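Local coordinates for 462aa long hypothetical selenium-binding protein (Sulfolobus tokodaii, PDB 2ECE), which is of unknown function but belongs to the selenium-binding protein family of beta propellers and may bind selenium, at residues I282-Y287 with N352-V357. Sequence-based numbering, arbitrary orientation.
Sequences IWLWFY and NPFKPV
Leu284 and Phe354 have the nearest CA atoms, 7.1 Å apart, where segment 282-287, part of strand 280-288, packs against a type I beta turn running from Asn352 to Lys355. The turn is closed by the hydrogen bond from Lys355 N to Asn352 O. A weak hydrogen bond from Phe354 N to Asn352 OD1 adds to it. No hydrogen bond crosses between the two segments.

Leu284 meets the turn with one methyl. Its CG lies opposite the backbone N (chi1 174°), which extends the side chain toward the turn. CD2 sits over one face of the Phe354 ring, 3.6 Å from the centroid, a CH-pi contact. It is only 15° off the ring normal. The same CD2 touches Pro353 CB at 3.9 Å. The Phe354 ring also turns its edge to Phe286. Phe354 CE1 stands over the Phe286 face, 3.6 Å from Phe286 CE2, in a T-shaped pair with planes at 76° and centroids 5.0 Å apart. Phe354 thus uses a face for Leu284 and an edge for Phe286.

Strand 280-288 is the third strand of its blade's sheet. The turn joins strands 344-349 and 357-363, the last two strands of the next blade. Val297 of strand 291-304 also packs on Leu284, and Met266 on Phe286. The link between the blades here is apolar and aromatic, so it rests on shape and ring orientation, without charge pairing.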
ATOM      1  N   ILE A 282      14.095   5.723  -5.022  1.00 22.32           N
ATOM      2  CA  ILE A 282      13.527   4.419  -5.322  1.00 22.40           C
ATOM      3  C   ILE A 282      14.707   3.482  -5.497  1.00 24.17           C
ATOM      4  O   ILE A 282      15.682   3.815  -6.176  1.00 24.63           O
ATOM      5  CB  ILE A 282      12.699   4.444  -6.614  1.00 21.68           C
ATOM      6  CG1 ILE A 282      11.537   5.431  -6.459  1.00 18.72           C
ATOM      7  CG2 ILE A 282      12.193   3.048  -6.935  1.00 20.09           C
ATOM      8  CD1 ILE A 282      10.675   5.188  -5.220  1.00 18.76           C
ATOM      9  N   TRP A 283      14.627   2.315  -4.872  1.00 24.57           N
ATOM     10  CA  TRP A 283      15.704   1.352  -4.947  1.00 22.44           C
ATOM     11  C   TRP A 283      15.265   0.054  -5.594  1.00 23.58           C
ATOM     12  O   TRP A 283      14.153  -0.420  -5.365  1.00 19.56           O
ATOM     13  CB  TRP A 283      16.247   1.069  -3.548  1.00 23.61           C
ATOM     14  CG  TRP A 283      16.938   2.241  -2.918  1.00 25.07           C
ATOM     15  CD1 TRP A 283      16.372   3.422  -2.524  1.00 24.64           C
ATOM     16  CD2 TRP A 283      18.330   2.336  -2.600  1.00 25.40           C
ATOM     17  NE1 TRP A 283      17.329   4.246  -1.976  1.00 24.42           N
ATOM     18  CE2 TRP A 283      18.538   3.605  -2.013  1.00 24.39           C
ATOM     19  CE3 TRP A 283      19.422   1.474  -2.757  1.00 26.18           C
ATOM     20  CZ2 TRP A 283      19.800   4.031  -1.578  1.00 25.58           C
ATOM     21  CZ3 TRP A 283      20.683   1.901  -2.322  1.00 24.64           C
ATOM     22  CH2 TRP A 283      20.856   3.168  -1.743  1.00 24.67           C
ATOM     23  N   LEU A 284      16.153  -0.507  -6.409  1.00 22.78           N
ATOM     24  CA  LEU A 284      15.898  -1.768  -7.091  1.00 23.41           C
ATOM     25  C   LEU A 284      16.664  -2.865  -6.366  1.00 23.46           C
ATOM     26  O   LEU A 284      17.890  -2.816  -6.284  1.00 24.43           O
ATOM     27  CB  LEU A 284      16.387  -1.695  -8.545  1.00 25.41           C
ATOM     28  CG  LEU A 284      16.350  -2.969  -9.397  1.00 26.49           C
ATOM     29  CD1 LEU A 284      14.910  -3.379  -9.637  1.00 26.00           C
ATOM     30  CD2 LEU A 284      17.058  -2.724 -10.734  1.00 26.32           C
ATOM     31  N   TRP A 285      15.947  -3.837  -5.812  1.00 23.20           N
ATOM     32  CA  TRP A 285      16.606  -4.953  -5.147  1.00 21.64           C
ATOM     33  C   TRP A 285      16.546  -6.089  -6.160  1.00 22.81           C
ATOM     34  O   TRP A 285      15.532  -6.264  -6.834  1.00 20.81           O
ATOM     35  CB  TRP A 285      15.896  -5.335  -3.836  1.00 21.58           C
ATOM     36  CG  TRP A 285      14.384  -5.375  -3.880  1.00 20.19           C
ATOM     37  CD1 TRP A 285      13.525  -4.327  -3.668  1.00 19.88           C
ATOM     38  CD2 TRP A 285      13.560  -6.528  -4.093  1.00 19.45           C
ATOM     39  NE1 TRP A 285      12.224  -4.759  -3.727  1.00 20.26           N
ATOM     40  CE2 TRP A 285      12.214  -6.105  -3.986  1.00 20.75           C
ATOM     41  CE3 TRP A 285      13.828  -7.877  -4.359  1.00 18.68           C
ATOM     42  CZ2 TRP A 285      11.136  -6.986  -4.138  1.00 18.05           C
ATOM     43  CZ3 TRP A 285      12.755  -8.754  -4.511  1.00 18.91           C
ATOM     44  CH2 TRP A 285      11.423  -8.302  -4.397  1.00 19.80           C
ATOM     45  N   PHE A 286      17.633  -6.844  -6.279  1.00 23.95           N
ATOM     46  CA  PHE A 286      17.697  -7.935  -7.248  1.00 25.75           C
ATOM     47  C   PHE A 286      18.717  -9.003  -6.859  1.00 27.01           C
ATOM     48  O   PHE A 286      19.687  -8.717  -6.154  1.00 27.91           O
ATOM     49  CB  PHE A 286      18.046  -7.356  -8.626  1.00 27.26           C
ATOM     50  CG  PHE A 286      19.356  -6.608  -8.659  1.00 27.01           C
ATOM     51  CD1 PHE A 286      20.518  -7.234  -9.096  1.00 27.79           C
ATOM     52  CD2 PHE A 286      19.429  -5.283  -8.232  1.00 29.54           C
ATOM     53  CE1 PHE A 286      21.739  -6.556  -9.112  1.00 27.25           C
ATOM     54  CE2 PHE A 286      20.645  -4.594  -8.240  1.00 30.24           C
ATOM     55  CZ  PHE A 286      21.804  -5.235  -8.682  1.00 29.56           C
ATOM     56  N   TYR A 287      18.493 -10.233  -7.316  1.00 27.73           N
ATOM     57  CA  TYR A 287      19.407 -11.334  -7.018  1.00 30.43           C
ATOM     58  C   TYR A 287      20.314 -11.571  -8.219  1.00 31.75           C
ATOM     59  O   TYR A 287      19.841 -11.745  -9.339  1.00 30.56           O
ATOM     60  CB  TYR A 287      18.629 -12.609  -6.687  1.00 29.28           C
ATOM     61  CG  TYR A 287      19.495 -13.748  -6.200  1.00 29.80           C
ATOM     62  CD1 TYR A 287      19.958 -14.732  -7.080  1.00 30.91           C
ATOM     63  CD2 TYR A 287      19.855 -13.847  -4.857  1.00 30.00           C
ATOM     64  CE1 TYR A 287      20.754 -15.788  -6.627  1.00 31.90           C
ATOM     65  CE2 TYR A 287      20.648 -14.896  -4.397  1.00 31.25           C
ATOM     66  CZ  TYR A 287      21.092 -15.863  -5.286  1.00 31.99           C
ATOM     67  OH  TYR A 287      21.863 -16.910  -4.830  1.00 35.92           O
ATOM     68  N   ASN A 352      13.897  -1.102 -18.640  1.00 29.35           N
ATOM     69  CA  ASN A 352      15.212  -1.417 -18.110  1.00 29.79           C
ATOM     70  C   ASN A 352      15.066  -0.941 -16.673  1.00 28.59           C
ATOM     71  O   ASN A 352      15.154   0.257 -16.395  1.00 28.04           O
ATOM     72  CB  ASN A 352      16.312  -0.626 -18.811  1.00 30.41           C
ATOM     73  CG  ASN A 352      17.671  -0.850 -18.176  1.00 30.90           C
ATOM     74  OD1 ASN A 352      17.800  -1.585 -17.193  1.00 30.26           O
ATOM     75  ND2 ASN A 352      18.694  -0.216 -18.731  1.00 32.36           N
ATOM     76  N   PRO A 353      14.823  -1.878 -15.743  1.00 29.60           N
ATOM     77  CA  PRO A 353      14.640  -1.598 -14.313  1.00 29.99           C
ATOM     78  C   PRO A 353      15.766  -0.773 -13.704  1.00 30.45           C
ATOM     79  O   PRO A 353      15.535   0.063 -12.828  1.00 29.66           O
ATOM     80  CB  PRO A 353      14.559  -2.995 -13.692  1.00 30.84           C
ATOM     81  CG  PRO A 353      14.113  -3.868 -14.827  1.00 31.12           C
ATOM     82  CD  PRO A 353      14.917  -3.328 -15.972  1.00 30.62           C
ATOM     83  N   PHE A 354      16.983  -1.018 -14.177  1.00 29.93           N
ATOM     84  CA  PHE A 354      18.158  -0.319 -13.681  1.00 30.67           C
ATOM     85  C   PHE A 354      18.224   1.147 -14.094  1.00 31.30           C
ATOM     86  O   PHE A 354      18.896   1.944 -13.445  1.00 32.74           O
ATOM     87  CB  PHE A 354      19.413  -1.055 -14.149  1.00 30.80           C
ATOM     88  CG  PHE A 354      19.553  -2.430 -13.567  1.00 30.82           C
ATOM     89  CD1 PHE A 354      20.190  -2.622 -12.348  1.00 31.47           C
ATOM     90  CD2 PHE A 354      19.025  -3.537 -14.227  1.00 31.90           C
ATOM     91  CE1 PHE A 354      20.303  -3.893 -11.791  1.00 32.16           C
ATOM     92  CE2 PHE A 354      19.129  -4.815 -13.679  1.00 31.82           C
ATOM     93  CZ  PHE A 354      19.772  -4.992 -12.455  1.00 31.66           C
ATOM     94  N   LYS A 355      17.524   1.504 -15.166  1.00 32.31           N
ATOM     95  CA  LYS A 355      17.518   2.882 -15.649  1.00 33.34           C
ATOM     96  C   LYS A 355      16.106   3.326 -16.027  1.00 33.69           C
ATOM     97  O   LYS A 355      15.741   3.353 -17.205  1.00 31.90           O
ATOM     98  CB  LYS A 355      18.449   3.026 -16.859  1.00 35.32           C
ATOM     99  CG  LYS A 355      19.851   3.524 -16.522  1.00 38.13           C
ATOM    100  CD  LYS A 355      20.104   4.868 -17.192  1.00 40.90           C
ATOM    101  CE  LYS A 355      20.705   5.882 -16.225  1.00 41.61           C
ATOM    102  NZ  LYS A 355      20.574   7.270 -16.750  1.00 41.58           N
ATOM    103  N   PRO A 356      15.291   3.683 -15.018  1.00 33.97           N
ATOM    104  CA  PRO A 356      13.908   4.129 -15.215  1.00 33.40           C
ATOM    105  C   PRO A 356      13.822   5.452 -15.977  1.00 33.18           C
ATOM    106  O   PRO A 356      14.636   6.346 -15.776  1.00 34.49           O
ATOM    107  CB  PRO A 356      13.377   4.254 -13.784  1.00 33.76           C
ATOM    108  CG  PRO A 356      14.229   3.278 -13.010  1.00 34.97           C
ATOM    109  CD  PRO A 356      15.591   3.548 -13.583  1.00 33.79           C
ATOM    110  N   VAL A 357      12.826   5.569 -16.846  1.00 32.06           N
ATOM    111  CA  VAL A 357      12.633   6.781 -17.624  1.00 32.80           C
ATOM    112  C   VAL A 357      11.283   7.421 -17.316  1.00 31.27           C
ATOM    113  O   VAL A 357      10.240   6.777 -17.433  1.00 30.38           O
ATOM    114  CB  VAL A 357      12.723   6.480 -19.140  1.00 34.29           C
ATOM    115  CG1 VAL A 357      12.246   7.679 -19.947  1.00 34.93           C
ATOM    116  CG2 VAL A 357      14.157   6.137 -19.505  1.00 35.33           C
TER